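Local atomic coordinates of fusarinine C esterase sidJ (Aspergillus fumigatus, PDB entry 6GUP), a protein that hydrolyses the ester bonds of the fungal siderophore fusarinine C, releasing fusarinine and iron, and works as a homodimer. Residues L23-Y28 with S68-L74. Numbering follows the deposited sequence.
Sequences LVTFEY and SLFTLTL
Two extended, antiparallel strands, 24-28 and 68-72, run with axes 4.5 Å apart at 154°. F26 faces T71 in a hydrogen-bonded pair (F26 N to T71 O 2.8 Å, T71 N to F26 O 3.0 Å); T25-L72 and E27-F70 are non-hydrogen-bonded pairs. Y28, most covered by the contact, takes chi1 m; its flat ring offers a face to L69 CD2, a CH-pi contact 4.1 Å from the centroid, and an edge to T71 (CE1 to CG2 3.7 Å). Helix 55-61 packs on Y28, L69 and T71, while F26 reaches L16 of the second subunit. These are the second and third strands across an alpha/beta-hydrolase sheet, whose antiparallel start gives way to parallel strands beyond 67-72. On the other face E27's methylenes suit F70, CG making a CH-pi contact 3.9 Å from the ring centroid, while its carboxylate reaches polar partners: OE2 accepts from S68 OG (3.0 Å), which also bonds K104, and H17 holds OE1. Just past strand 68-72, T73 (chi1 p) substitutes its hydroxyl for a backbone acceptor: V24 N to T73 OG1 and T73 N to V24 O are both 3.0 Å.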
loop_
_atom_site.group_PDB
_atom_site.type_symbol
_atom_site.label_atom_id
_atom_site.label_comp_id
_atom_site.label_asym_id
_atom_site.label_seq_id
_atom_site.Cartn_x
_atom_site.Cartn_y
_atom_site.Cartn_z
ATOM N N LEU A 23 -5.595 -7.116 3.051
ATOM C CA LEU A 23 -4.276 -7.252 2.417
ATOM C C LEU A 23 -4.323 -8.095 1.145
ATOM O O LEU A 23 -5.066 -9.077 1.070
ATOM C CB LEU A 23 -3.279 -7.847 3.417
ATOM C CG LEU A 23 -3.130 -7.069 4.734
ATOM C CD1 LEU A 23 -2.367 -7.874 5.774
ATOM C CD2 LEU A 23 -2.459 -5.722 4.500
ATOM N N VAL A 24 -3.508 -7.706 0.161
ATOM C CA VAL A 24 -3.506 -8.331 -1.168
ATOM C C VAL A 24 -2.140 -8.885 -1.556
ATOM O O VAL A 24 -1.107 -8.448 -1.039
ATOM C CB VAL A 24 -3.979 -7.357 -2.284
ATOM C CG1 VAL A 24 -5.430 -6.964 -2.062
ATOM C CG2 VAL A 24 -3.096 -6.114 -2.386
ATOM N N THR A 25 -2.160 -9.850 -2.470
ATOM C CA THR A 25 -0.949 -10.347 -3.117
ATOM C C THR A 25 -1.195 -10.441 -4.626
ATOM O O THR A 25 -2.228 -10.961 -5.060
ATOM C CB THR A 25 -0.460 -11.692 -2.515
ATOM O OG1 THR A 25 0.725 -12.128 -3.194
ATOM C CG2 THR A 25 -1.518 -12.791 -2.604
ATOM N N PHE A 26 -0.257 -9.903 -5.408
ATOM C CA PHE A 26 -0.363 -9.869 -6.868
ATOM C C PHE A 26 0.484 -10.977 -7.489
ATOM O O PHE A 26 1.702 -11.004 -7.308
ATOM C CB PHE A 26 0.079 -8.508 -7.411
ATOM C CG PHE A 26 0.155 -8.451 -8.913
ATOM C CD1 PHE A 26 -1.004 -8.433 -9.684
ATOM C CD2 PHE A 26 1.387 -8.427 -9.561
ATOM C CE1 PHE A 26 -0.931 -8.387 -11.071
ATOM C CE2 PHE A 26 1.463 -8.379 -10.946
ATOM C CZ PHE A 26 0.302 -8.359 -11.701
ATOM N N GLU A 27 -0.172 -11.867 -8.233
ATOM C CA GLU A 27 0.489 -12.970 -8.929
ATOM C C GLU A 27 0.780 -12.554 -10.364
ATOM O O GLU A 27 -0.136 -12.175 -11.086
ATOM C CB GLU A 27 -0.419 -14.201 -8.935
ATOM C CG GLU A 27 0.206 -15.454 -9.540
ATOM C CD GLU A 27 -0.735 -16.647 -9.567
ATOM O OE1 GLU A 27 -1.957 -16.476 -9.366
ATOM O OE2 GLU A 27 -0.245 -17.772 -9.799
ATOM N N TYR A 28 2.040 -12.657 -10.781
ATOM C CA TYR A 28 2.439 -12.328 -12.152
ATOM C C TYR A 28 2.163 -13.548 -13.011
ATOM O O TYR A 28 2.689 -14.627 -12.734
ATOM C CB TYR A 28 3.929 -11.982 -12.240
ATOM C CG TYR A 28 4.322 -10.685 -11.564
ATOM C CD1 TYR A 28 4.319 -10.570 -10.174
ATOM C CD2 TYR A 28 4.721 -9.576 -12.312
ATOM C CE1 TYR A 28 4.686 -9.390 -9.550
ATOM C CE2 TYR A 28 5.090 -8.390 -11.691
ATOM C CZ TYR A 28 5.068 -8.301 -10.312
ATOM O OH TYR A 28 5.433 -7.125 -9.697
ATOM N N SER A 68 5.332 -19.466 -10.365
ATOM C CA SER A 68 4.687 -18.162 -10.546
ATOM C C SER A 68 5.147 -17.214 -9.438
ATOM O O SER A 68 5.297 -17.620 -8.282
ATOM C CB SER A 68 3.160 -18.291 -10.558
ATOM O OG SER A 68 2.642 -18.554 -9.268
ATOM N N LEU A 69 5.368 -15.956 -9.807
ATOM C CA LEU A 69 5.885 -14.936 -8.897
ATOM C C LEU A 69 4.733 -14.216 -8.200
ATOM O O LEU A 69 3.768 -13.819 -8.852
ATOM C CB LEU A 69 6.729 -13.926 -9.683
ATOM C CG LEU A 69 7.339 -12.729 -8.945
ATOM C CD1 LEU A 69 8.347 -13.176 -7.899
ATOM C CD2 LEU A 69 7.994 -11.790 -9.944
ATOM N N PHE A 70 4.847 -14.056 -6.880
ATOM C CA PHE A 70 3.919 -13.249 -6.083
ATOM C C PHE A 70 4.657 -12.091 -5.422
ATOM O O PHE A 70 5.807 -12.238 -5.008
ATOM C CB PHE A 70 3.284 -14.080 -4.970
ATOM C CG PHE A 70 2.293 -15.099 -5.445
ATOM C CD1 PHE A 70 2.725 -16.316 -5.958
ATOM C CD2 PHE A 70 0.925 -14.862 -5.348
ATOM C CE1 PHE A 70 1.814 -17.270 -6.384
ATOM C CE2 PHE A 70 0.008 -15.814 -5.769
ATOM C CZ PHE A 70 0.453 -17.018 -6.292
ATOM N N THR A 71 3.979 -10.951 -5.327
ATOM C CA THR A 71 4.379 -9.844 -4.454
ATOM C C THR A 71 3.183 -9.539 -3.560
ATOM O O THR A 71 2.071 -9.967 -3.869
ATOM C CB THR A 71 4.765 -8.591 -5.258
ATOM O OG1 THR A 71 3.676 -8.204 -6.108
ATOM C CG2 THR A 71 5.996 -8.859 -6.110
ATOM N N LEU A 72 3.397 -8.818 -2.459
ATOM C CA LEU A 72 2.310 -8.570 -1.501
ATOM C C LEU A 72 2.395 -7.248 -0.753
ATOM O O LEU A 72 3.450 -6.610 -0.696
ATOM C CB LEU A 72 2.203 -9.722 -0.488
ATOM C CG LEU A 72 3.087 -9.712 0.769
ATOM C CD1 LEU A 72 2.747 -10.899 1.656
ATOM C CD2 LEU A 72 4.565 -9.706 0.415
ATOM N N THR A 73 1.254 -6.866 -0.179
ATOM C CA THR A 73 1.159 -5.754 0.755
ATOM C C THR A 73 1.113 -6.292 2.177
ATOM O O THR A 73 0.555 -7.363 2.433
ATOM C CB THR A 73 -0.107 -4.907 0.519
ATOM O OG1 THR A 73 -1.280 -5.723 0.657
ATOM C CG2 THR A 73 -0.082 -4.277 -0.864
ATOM N N LEU A 74 1.716 -5.536 3.088
ATOM C CA LEU A 74 1.653 -5.784 4.521
ATOM C C LEU A 74 1.025 -4.541 5.148
ATOM O O LEU A 74 0.732 -3.573 4.443
ATOM C CB LEU A 74 3.065 -6.014 5.072
ATOM C CG LEU A 74 3.927 -7.070 4.365
ATOM C CD1 LEU A 74 5.386 -6.952 4.781
ATOM C CD2 LEU A 74 3.405 -8.474 4.635
HETATM O O HOH W 1 5.299 -15.264 -12.691
#